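Putative polyketide synthase (Brevibacillus brevis, PDB 6HP2) probably takes part in making the antibiotic polyketide bacillaene, and this piece is its O-methyltransferase domain, with S-adenosyl-L-homocysteine bound. Local coordinates at residues A[57-62]-A[247-252]; A[91-96]-A[118-123]; A[111-116]-A[329-334]; A[231-236]-A[291-296]. One frame throughout, in Å; residues are numbered along the deposited sequence.

Contact 1. Residues A[57-62]-A[247-252]; sequences FSMSRV and NALHDP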
# COMPACT_ATOMS: atom_id res chain seq x y z
N PHE A 57 22.36 6.43 8.04
CA PHE A 57 21.58 6.01 6.90
C PHE A 57 20.63 7.14 6.50
O PHE A 57 19.80 7.59 7.29
CB PHE A 57 20.79 4.76 7.23
CG PHE A 57 20.32 3.99 6.01
CD1 PHE A 57 19.17 4.35 5.39
CD2 PHE A 57 21.03 2.93 5.53
CE1 PHE A 57 18.71 3.66 4.30
CE2 PHE A 57 20.58 2.23 4.44
CZ PHE A 57 19.39 2.60 3.83
N SER A 58 20.76 7.61 5.28
CA SER A 58 19.93 8.69 4.78
C SER A 58 19.06 8.14 3.66
O SER A 58 19.57 7.87 2.55
CB SER A 58 20.79 9.84 4.26
OG SER A 58 19.99 10.74 3.51
N MET A 59 17.77 7.99 3.95
CA MET A 59 16.85 7.45 2.97
C MET A 59 16.79 8.33 1.74
O MET A 59 16.68 7.81 0.64
CB MET A 59 15.45 7.30 3.58
CG MET A 59 14.44 6.66 2.64
SD MET A 59 14.89 4.91 2.32
CE MET A 59 14.42 4.19 3.89
N SER A 60 16.83 9.66 1.90
CA SER A 60 16.72 10.54 0.73
C SER A 60 17.91 10.34 -0.21
O SER A 60 17.76 10.37 -1.43
CB SER A 60 16.64 12.02 1.18
OG SER A 60 17.75 12.36 1.98
N ARG A 61 19.12 10.17 0.34
CA ARG A 61 20.29 9.90 -0.50
C ARG A 61 20.12 8.59 -1.26
O ARG A 61 20.37 8.51 -2.47
CB ARG A 61 21.53 9.85 0.36
CG ARG A 61 22.06 11.24 0.72
CD ARG A 61 23.26 11.17 1.65
NE ARG A 61 23.72 12.50 2.02
CZ ARG A 61 23.12 13.29 2.91
NH1 ARG A 61 22.01 12.90 3.52
NH2 ARG A 61 23.62 14.49 3.18
N VAL A 62 19.63 7.56 -0.58
CA VAL A 62 19.50 6.24 -1.18
C VAL A 62 18.42 6.22 -2.26
O VAL A 62 18.60 5.60 -3.31
CB VAL A 62 19.21 5.20 -0.09
CG1 VAL A 62 18.93 3.88 -0.73
CG2 VAL A 62 20.40 5.12 0.85
N ASN A 247 11.13 5.43 11.72
CA ASN A 247 12.54 5.06 11.87
C ASN A 247 13.28 5.10 10.53
O ASN A 247 14.41 5.58 10.44
CB ASN A 247 12.70 3.66 12.43
CG ASN A 247 12.28 3.54 13.87
OD1 ASN A 247 12.27 4.51 14.59
ND2 ASN A 247 11.97 2.32 14.29
N ALA A 248 12.66 4.56 9.48
CA ALA A 248 13.25 4.53 8.15
C ALA A 248 13.41 5.93 7.58
O ALA A 248 14.32 6.20 6.79
CB ALA A 248 12.36 3.69 7.24
N LEU A 249 12.47 6.81 7.88
CA LEU A 249 12.48 8.16 7.33
C LEU A 249 13.22 9.15 8.20
O LEU A 249 13.26 10.34 7.84
CB LEU A 249 11.06 8.65 7.11
CG LEU A 249 10.25 7.84 6.10
CD1 LEU A 249 8.88 8.46 5.88
CD2 LEU A 249 10.99 7.77 4.78
N HIS A 250 13.84 8.69 9.28
CA HIS A 250 14.68 9.59 10.11
C HIS A 250 15.90 10.02 9.29
O HIS A 250 16.76 9.19 8.97
CB HIS A 250 15.11 8.90 11.40
CG HIS A 250 15.76 9.82 12.38
ND1 HIS A 250 17.10 9.79 12.68
CD2 HIS A 250 15.23 10.81 13.13
CE1 HIS A 250 17.37 10.71 13.59
NE2 HIS A 250 16.25 11.34 13.88
N ASP A 251 15.93 11.29 8.91
CA ASP A 251 16.84 11.81 7.90
C ASP A 251 17.14 13.24 8.32
O ASP A 251 16.69 14.20 7.69
CB ASP A 251 16.19 11.74 6.52
CG ASP A 251 17.18 11.64 5.37
OD1 ASP A 251 18.41 11.75 5.56
OD2 ASP A 251 16.68 11.45 4.23
N PRO A 252 17.94 13.41 9.37
CA PRO A 252 17.99 14.74 10.02
C PRO A 252 18.46 15.87 9.11
O PRO A 252 18.09 17.02 9.35
CB PRO A 252 18.95 14.52 11.21
CG PRO A 252 19.73 13.27 10.87
CD PRO A 252 18.86 12.43 9.98
O HOH W 1 18.74 7.54 9.75
O HOH W 2 16.43 8.28 6.58

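Contact 2. Residues A[91-96]-A[118-123]; sequences ENFSRV and PHIKTH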
# COMPACT_ATOMS: atom_id res chain seq x y z
N GLU A 91 -3.46 -14.68 3.45
CA GLU A 91 -4.21 -15.03 2.25
C GLU A 91 -3.81 -16.42 1.78
O GLU A 91 -2.68 -16.86 1.99
CB GLU A 91 -3.92 -14.00 1.17
CG GLU A 91 -4.11 -12.58 1.70
CD GLU A 91 -5.43 -12.39 2.48
OE1 GLU A 91 -6.50 -12.79 1.93
OE2 GLU A 91 -5.39 -11.86 3.65
N ASN A 92 -4.77 -17.12 1.21
CA ASN A 92 -4.57 -18.42 0.59
C ASN A 92 -4.60 -18.20 -0.92
O ASN A 92 -5.68 -18.03 -1.52
CB ASN A 92 -5.65 -19.42 1.02
CG ASN A 92 -5.48 -20.76 0.37
OD1 ASN A 92 -4.77 -20.87 -0.58
ND2 ASN A 92 -6.17 -21.78 0.88
N PHE A 93 -3.41 -18.17 -1.54
CA PHE A 93 -3.37 -17.87 -2.97
C PHE A 93 -3.83 -19.05 -3.81
O PHE A 93 -4.14 -18.89 -5.00
CB PHE A 93 -1.97 -17.45 -3.40
CG PHE A 93 -1.63 -16.08 -3.03
CD1 PHE A 93 -1.20 -15.77 -1.74
CD2 PHE A 93 -1.68 -15.05 -3.96
CE1 PHE A 93 -0.87 -14.48 -1.39
CE2 PHE A 93 -1.34 -13.76 -3.58
CZ PHE A 93 -0.93 -13.48 -2.31
N SER A 94 -3.90 -20.24 -3.21
CA SER A 94 -4.46 -21.37 -3.94
C SER A 94 -5.95 -21.19 -4.20
O SER A 94 -6.46 -21.65 -5.23
CB SER A 94 -4.20 -22.68 -3.18
OG SER A 94 -4.84 -23.77 -3.79
N ARG A 95 -6.66 -20.51 -3.31
CA ARG A 95 -8.08 -20.24 -3.48
C ARG A 95 -8.34 -19.06 -4.43
O ARG A 95 -9.41 -18.98 -5.04
CB ARG A 95 -8.71 -19.92 -2.11
CG ARG A 95 -10.19 -19.63 -2.13
CD ARG A 95 -10.96 -20.89 -2.48
NE ARG A 95 -11.14 -21.76 -1.32
CZ ARG A 95 -11.71 -22.96 -1.36
NH1 ARG A 95 -12.11 -23.47 -2.52
NH2 ARG A 95 -11.85 -23.65 -0.25
N VAL A 96 -7.42 -18.13 -4.51
CA VAL A 96 -7.61 -16.94 -5.33
C VAL A 96 -7.53 -17.30 -6.82
O VAL A 96 -6.64 -18.04 -7.26
CB VAL A 96 -6.56 -15.90 -4.94
CG1 VAL A 96 -6.57 -14.70 -5.91
CG2 VAL A 96 -6.79 -15.42 -3.48
N PRO A 118 0.88 -19.18 -11.26
CA PRO A 118 0.47 -19.17 -12.67
C PRO A 118 -1.00 -19.39 -12.91
O PRO A 118 -1.44 -19.12 -14.03
CB PRO A 118 1.30 -20.30 -13.28
CG PRO A 118 2.48 -20.39 -12.45
CD PRO A 118 2.03 -20.07 -11.03
N HIS A 119 -1.78 -19.88 -11.93
CA HIS A 119 -3.22 -20.02 -12.12
C HIS A 119 -3.99 -18.71 -11.94
O HIS A 119 -5.18 -18.63 -12.29
CB HIS A 119 -3.78 -21.06 -11.13
CG HIS A 119 -3.82 -20.58 -9.70
ND1 HIS A 119 -2.74 -20.68 -8.85
CD2 HIS A 119 -4.81 -20.03 -8.98
CE1 HIS A 119 -3.06 -20.17 -7.67
NE2 HIS A 119 -4.31 -19.78 -7.72
N ILE A 120 -3.36 -17.64 -11.44
CA ILE A 120 -4.07 -16.42 -11.13
C ILE A 120 -4.03 -15.46 -12.32
O ILE A 120 -3.04 -15.37 -13.02
CB ILE A 120 -3.46 -15.76 -9.88
CG1 ILE A 120 -3.60 -16.71 -8.67
CG2 ILE A 120 -4.19 -14.41 -9.61
CD1 ILE A 120 -3.21 -16.06 -7.35
N LYS A 121 -5.10 -14.71 -12.51
CA LYS A 121 -5.15 -13.59 -13.44
C LYS A 121 -5.15 -12.31 -12.63
O LYS A 121 -5.90 -12.18 -11.65
CB LYS A 121 -6.40 -13.66 -14.33
CG LYS A 121 -6.38 -14.90 -15.26
CD LYS A 121 -7.61 -14.93 -16.14
CE LYS A 121 -7.59 -16.16 -17.05
NZ LYS A 121 -8.77 -16.21 -17.95
N THR A 122 -4.27 -11.39 -13.01
CA THR A 122 -4.10 -10.14 -12.29
C THR A 122 -4.41 -8.95 -13.19
O THR A 122 -4.02 -8.93 -14.37
CB THR A 122 -2.67 -10.00 -11.75
OG1 THR A 122 -1.71 -10.03 -12.81
CG2 THR A 122 -2.35 -11.05 -10.74
N HIS A 123 -5.12 -7.98 -12.62
CA HIS A 123 -5.43 -6.71 -13.26
C HIS A 123 -4.85 -5.58 -12.42
O HIS A 123 -4.91 -5.64 -11.19
CB HIS A 123 -6.93 -6.48 -13.38
CG HIS A 123 -7.61 -7.29 -14.42
ND1 HIS A 123 -8.98 -7.37 -14.50
CD2 HIS A 123 -7.11 -8.02 -15.45
CE1 HIS A 123 -9.30 -8.12 -15.54
NE2 HIS A 123 -8.18 -8.53 -16.13

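Contact 3. Residues A[111-116]-A[329-334]; sequences IQIAEL and IPYPKQ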
# COMPACT_ATOMS: atom_id res chain seq x y z
N ILE A 111 2.65 -8.25 -11.61
CA ILE A 111 3.54 -9.14 -12.33
C ILE A 111 4.00 -10.27 -11.44
O ILE A 111 4.00 -11.43 -11.87
CB ILE A 111 4.75 -8.35 -12.88
CG1 ILE A 111 4.33 -7.56 -14.10
CG2 ILE A 111 5.93 -9.29 -13.16
CD1 ILE A 111 5.30 -6.41 -14.39
N GLN A 112 4.50 -9.94 -10.25
CA GLN A 112 5.09 -10.99 -9.40
C GLN A 112 4.04 -12.00 -8.92
O GLN A 112 4.35 -13.19 -8.76
CB GLN A 112 5.81 -10.38 -8.20
CG GLN A 112 7.16 -9.69 -8.55
CD GLN A 112 7.81 -9.04 -7.32
OE1 GLN A 112 7.21 -8.95 -6.22
NE2 GLN A 112 9.01 -8.57 -7.49
N ILE A 113 2.80 -11.54 -8.63
CA ILE A 113 1.75 -12.50 -8.22
C ILE A 113 1.46 -13.48 -9.36
O ILE A 113 1.30 -14.69 -9.16
CB ILE A 113 0.47 -11.79 -7.76
CG1 ILE A 113 0.70 -11.05 -6.46
CG2 ILE A 113 -0.68 -12.80 -7.62
CD1 ILE A 113 -0.41 -10.11 -6.12
N ALA A 114 1.34 -12.94 -10.57
CA ALA A 114 1.06 -13.79 -11.73
C ALA A 114 2.21 -14.75 -12.00
O ALA A 114 1.98 -15.91 -12.40
CB ALA A 114 0.80 -12.92 -12.96
N GLU A 115 3.44 -14.30 -11.81
CA GLU A 115 4.57 -15.19 -12.04
C GLU A 115 4.61 -16.30 -11.00
O GLU A 115 4.83 -17.47 -11.33
CB GLU A 115 5.89 -14.43 -12.02
CG GLU A 115 6.28 -13.73 -13.26
CD GLU A 115 7.74 -13.29 -13.22
OE1 GLU A 115 8.53 -13.73 -14.08
OE2 GLU A 115 8.10 -12.53 -12.30
N LEU A 116 4.44 -15.94 -9.73
CA LEU A 116 4.56 -16.92 -8.66
C LEU A 116 3.37 -17.89 -8.63
O LEU A 116 3.52 -19.03 -8.16
CB LEU A 116 4.68 -16.20 -7.32
CG LEU A 116 5.12 -16.98 -6.09
CD1 LEU A 116 6.32 -17.87 -6.35
CD2 LEU A 116 5.43 -15.98 -4.97
N ILE A 329 4.45 -17.67 4.57
CA ILE A 329 4.77 -16.37 3.97
C ILE A 329 4.54 -16.56 2.49
O ILE A 329 5.48 -16.87 1.76
CB ILE A 329 6.22 -15.93 4.25
CG1 ILE A 329 6.47 -15.83 5.73
CG2 ILE A 329 6.48 -14.49 3.63
CD1 ILE A 329 7.93 -15.58 6.13
N PRO A 330 3.32 -16.44 1.98
CA PRO A 330 3.06 -16.86 0.58
C PRO A 330 3.48 -15.84 -0.49
O PRO A 330 3.57 -16.20 -1.68
CB PRO A 330 1.53 -17.04 0.53
CG PRO A 330 1.02 -16.12 1.62
CD PRO A 330 2.09 -16.15 2.72
N TYR A 331 3.70 -14.59 -0.14
CA TYR A 331 3.93 -13.55 -1.15
C TYR A 331 4.34 -12.25 -0.49
O TYR A 331 3.75 -11.90 0.51
CB TYR A 331 2.64 -13.30 -1.97
CG TYR A 331 2.92 -12.21 -2.97
CD1 TYR A 331 3.56 -12.47 -4.17
CD2 TYR A 331 2.58 -10.92 -2.67
CE1 TYR A 331 3.86 -11.43 -5.04
CE2 TYR A 331 2.90 -9.87 -3.51
CZ TYR A 331 3.55 -10.13 -4.69
OH TYR A 331 3.86 -9.08 -5.49
N PRO A 332 5.32 -11.52 -1.01
CA PRO A 332 6.26 -11.90 -2.08
C PRO A 332 7.34 -12.78 -1.50
O PRO A 332 7.31 -13.05 -0.32
CB PRO A 332 6.84 -10.57 -2.57
CG PRO A 332 6.15 -9.47 -1.81
CD PRO A 332 5.50 -10.11 -0.59
N LYS A 333 8.29 -13.19 -2.33
CA LYS A 333 9.53 -13.84 -1.90
C LYS A 333 10.67 -12.83 -1.93
O LYS A 333 10.68 -11.90 -2.75
CB LYS A 333 9.86 -15.03 -2.80
CG LYS A 333 8.71 -16.00 -3.03
CD LYS A 333 8.24 -16.68 -1.74
CE LYS A 333 7.03 -17.59 -1.98
NZ LYS A 333 6.74 -18.57 -0.87
N GLN A 334 11.64 -13.00 -1.04
CA GLN A 334 12.82 -12.14 -1.05
C GLN A 334 13.76 -12.58 -2.17
O GLN A 334 13.85 -13.77 -2.48
CB GLN A 334 13.55 -12.20 0.29
CG GLN A 334 12.78 -11.57 1.43
CD GLN A 334 12.94 -10.05 1.47
OE1 GLN A 334 13.52 -9.42 0.55
NE2 GLN A 334 12.42 -9.46 2.51

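Contact 4. Residues A[231-236]-A[291-296]; sequences HQLVID and LKKAPH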
# COMPACT_ATOMS: atom_id res chain seq x y z
N HIS A 231 -19.68 0.91 2.62
CA HIS A 231 -19.53 -0.00 1.49
C HIS A 231 -19.39 -1.46 1.90
O HIS A 231 -18.71 -2.23 1.23
CB HIS A 231 -18.37 0.48 0.64
CG HIS A 231 -18.61 1.87 0.12
ND1 HIS A 231 -19.42 2.12 -0.97
CD2 HIS A 231 -18.30 3.08 0.65
CE1 HIS A 231 -19.54 3.43 -1.13
NE2 HIS A 231 -18.84 4.03 -0.18
N GLN A 232 -20.04 -1.85 2.99
CA GLN A 232 -20.18 -3.24 3.43
C GLN A 232 -18.86 -3.85 3.90
O GLN A 232 -18.72 -5.07 4.01
CB GLN A 232 -20.76 -4.10 2.30
CG GLN A 232 -22.18 -3.71 1.84
CD GLN A 232 -22.20 -2.52 0.90
OE1 GLN A 232 -21.51 -2.51 -0.12
NE2 GLN A 232 -22.99 -1.52 1.23
N LEU A 233 -17.86 -3.05 4.21
CA LEU A 233 -16.58 -3.60 4.60
C LEU A 233 -16.33 -3.50 6.09
O LEU A 233 -16.67 -2.51 6.74
CB LEU A 233 -15.46 -2.89 3.82
CG LEU A 233 -15.51 -3.07 2.33
CD1 LEU A 233 -14.54 -2.07 1.58
CD2 LEU A 233 -15.16 -4.49 1.89
N VAL A 234 -15.64 -4.48 6.62
CA VAL A 234 -15.19 -4.45 7.99
C VAL A 234 -13.74 -4.81 8.05
O VAL A 234 -13.22 -5.53 7.20
CB VAL A 234 -16.03 -5.43 8.88
CG1 VAL A 234 -17.44 -4.91 8.92
CG2 VAL A 234 -15.99 -6.82 8.31
N ILE A 235 -13.12 -4.34 9.12
CA ILE A 235 -11.72 -4.56 9.39
C ILE A 235 -11.54 -5.91 10.04
O ILE A 235 -11.98 -6.11 11.17
CB ILE A 235 -11.15 -3.44 10.26
CG1 ILE A 235 -11.24 -2.12 9.53
CG2 ILE A 235 -9.73 -3.83 10.69
CD1 ILE A 235 -11.06 -0.90 10.50
N ASP A 236 -10.82 -6.80 9.36
CA ASP A 236 -10.47 -8.07 9.98
C ASP A 236 -9.20 -7.91 10.82
O ASP A 236 -9.07 -8.52 11.89
CB ASP A 236 -10.29 -9.15 8.90
CG ASP A 236 -10.11 -10.54 9.50
OD1 ASP A 236 -10.98 -10.95 10.30
OD2 ASP A 236 -9.11 -11.19 9.19
N LEU A 291 -9.36 -6.20 5.06
CA LEU A 291 -10.80 -6.00 5.11
C LEU A 291 -11.53 -7.20 4.49
O LEU A 291 -11.04 -7.81 3.51
CB LEU A 291 -11.23 -4.73 4.34
CG LEU A 291 -10.36 -3.48 4.55
CD1 LEU A 291 -10.76 -2.37 3.58
CD2 LEU A 291 -10.49 -2.99 5.97
N LYS A 292 -12.74 -7.42 4.97
CA LYS A 292 -13.65 -8.44 4.50
C LYS A 292 -14.98 -7.76 4.23
O LYS A 292 -15.28 -6.70 4.80
CB LYS A 292 -13.81 -9.58 5.53
CG LYS A 292 -12.53 -10.31 5.85
CD LYS A 292 -12.05 -11.18 4.69
CE LYS A 292 -10.72 -11.85 5.00
NZ LYS A 292 -10.48 -13.06 4.15
N LYS A 293 -15.81 -8.43 3.44
CA LYS A 293 -17.18 -7.97 3.20
C LYS A 293 -18.14 -8.54 4.22
O LYS A 293 -18.10 -9.73 4.53
CB LYS A 293 -17.63 -8.36 1.81
CG LYS A 293 -18.33 -7.30 1.01
CD LYS A 293 -18.41 -7.77 -0.48
CE LYS A 293 -19.21 -6.80 -1.34
NZ LYS A 293 -19.41 -7.35 -2.72
N ALA A 294 -19.02 -7.69 4.74
CA ALA A 294 -19.98 -8.07 5.79
C ALA A 294 -21.38 -7.61 5.41
O ALA A 294 -22.07 -6.91 6.17
CB ALA A 294 -19.57 -7.52 7.15
N PRO A 295 -21.85 -8.02 4.22
CA PRO A 295 -23.12 -7.46 3.71
C PRO A 295 -24.32 -7.80 4.56
O PRO A 295 -25.35 -7.09 4.49
CB PRO A 295 -23.23 -8.07 2.30
CG PRO A 295 -22.50 -9.39 2.43
CD PRO A 295 -21.36 -9.16 3.42
N HIS A 296 -24.24 -8.85 5.37
CA HIS A 296 -25.40 -9.26 6.14
C HIS A 296 -25.41 -8.63 7.52
O HIS A 296 -26.35 -8.84 8.29
CB HIS A 296 -25.48 -10.78 6.25
CG HIS A 296 -25.65 -11.46 4.93
ND1 HIS A 296 -26.50 -10.99 3.95
CD2 HIS A 296 -25.06 -12.57 4.42
CE1 HIS A 296 -26.42 -11.78 2.90
NE2 HIS A 296 -25.56 -12.74 3.15

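Contact 1. Residues A[57-62]-A[247-252]
Ser58 and Asp251 bring the two backbones together, with 5.4 Å between their CA atoms. Helix 59-64 starts right after Ser58. The second segment, 247-252, has just left helix 242-249 and passes that start.

The CB of Asp251 points toward the start of the helix, and the carboxylate carries the contact. CG is anti to the backbone N (chi1 -154°). OD1 accepts from Ser58 OG at 2.8 Å, on the syn side and close to the carboxylate plane. OD2 accepts twice, also on its syn side. Ser60 N donates to it at 2.9 Å and Ser60 OG at 2.7 Å, from opposite faces of the plane. The Ser60 hydroxyl can do this because OG sits between the backbone N and the carbonyl carbon (chi1 56°).

A water accepts from Met59 N and donates to Ala248 O and His250 O. The apolar part is carried by Met59, which is bent at chi2 and chi3. Its CE lies 4.0 Å from Ala248 CB, and its CG touches Leu249 CD2. The Arg61 guanidinium has its salt bridge with Asp253.

The arrangement is that of a helix N-terminus. Ser58 is the N-cap, with a weak bond from Arg61 N to its OG. The water takes the Met59 N-H. Asp251, from far along the chain, takes that of Ser60, so a carboxylate of the other segment completes the capped start of helix 59-64.

Contact 2. Residues A[91-96]-A[118-123]
Ile120 fits against Phe93 and Val96 at the N-terminal ends of two neighbouring parallel strands of the Rossmann-like methyltransferase fold. The loop 91-96 leads into strand 98-101, and residues 118-120 lead into strand 121-126. Helix 108-116 connects the two strands as a beta-alpha-beta crossover, so the contact joins the two strand entries.

The tight part is buried and mostly apolar. Ile120 CD1 reaches the edge of the Phe93 ring, near its plane, 3.9 Å from CD2. The same methyl is 3.9 Å from Val96 CG1. Ile120 CG1 lies 3.6 Å from Val96 O. Behind this, Phe93 stacks on Tyr117, Val96 leans on strand 164-170, and Ile120 also touches Ile113 and Val99.

The outer side is looser. Ser94 and His119 are exposed there, and the Ser94 CB points away from the other segment. What holds this side is the His119 imidazole, whose CG stands between the backbone N and the carbonyl carbon (chi1 72°). One face of this ring is met by CG1 of Ile120, the next residue. Its NE2 donates to two carbonyls of the loop, both bonds weak and bent: Phe93 O at 2.9 Å, with an N-H...O angle of 128°, and Val96 O at 2.9 Å.

Contact 3. Residues A[111-116]-A[329-334]
Gln112 is the first residue of helix 108-116 within this segment to meet the loop 329-334. Its CB sits at the edge of the Tyr331 ring, in the ring plane, 3.6 Å from Tyr331 OH. The side chain then runs on extended and crosses Tyr331 at about a right angle. Its OE1 ends 3.4 Å from Tyr331 OH and near Pro332 CB, and is hydrogen-bonded to Tyr44.

Ile113 comes next and lies over a face of the same ring. Its CG1 makes a CH-pi contact, 3.6 Å from the ring centroid and 20° off the ring normal. With CG1 anti to the carbonyl carbon (chi1 -68°), that branch reaches over the ring. Pro332 CB covers the opposite face, 3.8 Å above the ring centre. The peptide before Pro332 is cis, which lets the proline ring fold over the tyrosine before it. The ring is thus held between a helix side chain and a proline of its own loop.

One turn after Gln112, Leu116 brings CD2 to several groups. It lies 4.1 Å from Tyr331 CD1, 3.8 Å from Lys333 CE and 3.8 Å from Pro330 O.

The Tyr331 hydroxyl is bonded to Asp109, earlier in the same helix, and the ring meets Phe88 edge-to-face. The contact lays the C-terminal stretch on the helix after the first strand of the Rossmann-like domain. It probably forms part of the second shell of the S-adenosyl-L-homocysteine pocket, through Pro332 on the ligand-binding Arg84.

Contact 4. Residues A[231-236]-A[291-296]
Val234 and Lys292 form the hydrogen-bonded pair of an antiparallel strand pairing in the main sheet. Strand 284-293 runs between strands 194-203 and 233-240 and against both. This reversed strand is a hallmark of the class I methyltransferase fold. The short segments 233-235 and 291-293 make an angle of 143°, so the pairing is well twisted.

Val234 N donates to Lys292 O at 2.9 Å, and Lys292 N donates back to Val234 O at 3.0 Å. Beyond the strand end, Ala294 N gives a third, nearly straight bond to Gln232 O at 2.7 Å. Gln232 has a positive phi (69°) and is the C-prime residue of the Schellman motif that ends helix 221-230.

Leu233, Ile235 and Leu291 share one face of the sheet and pack against that helix, each touching Leu228. Leu291 CD2 comes to 3.7 Å from Ile235 CG1, the two side chains crossing at a slant. The face of Val234 and Lys292 is turned the other way. Helix 299-310 lies against Val234 there, and Lys292 bends off to give its NZ to Thr195. Both Val234 methyls straddle the methyl of Ala294: CG1 and CG2 are each 3.8 Å from Ala294 CB.

How the contacts relate
Contacts 2 and 3 are neighbours, with centres about 10 Å apart. Contact 3 uses helix 108-116 and contact 2 the strand 121-126 that follows it, and Phe93 packs on Pro330 and Tyr331 between them. Contact 4 reaches the same sheet as contact 2, about 21 Å away between centres. Contact 1 stands apart, its centre about 35 Å from that of contact 2 and about 37 Å from that of contact 4. Along the chain, contact 2 is nested inside contact 1 and contact 4 inside contact 3. Contact 1 crosses contacts 3 and 4, and contact 2 crosses contact 3. Contact 3 lays the C-terminal stretch on the Rossmann-like domain, while contact 1 joins the N-terminal region to the end of helix 242-249.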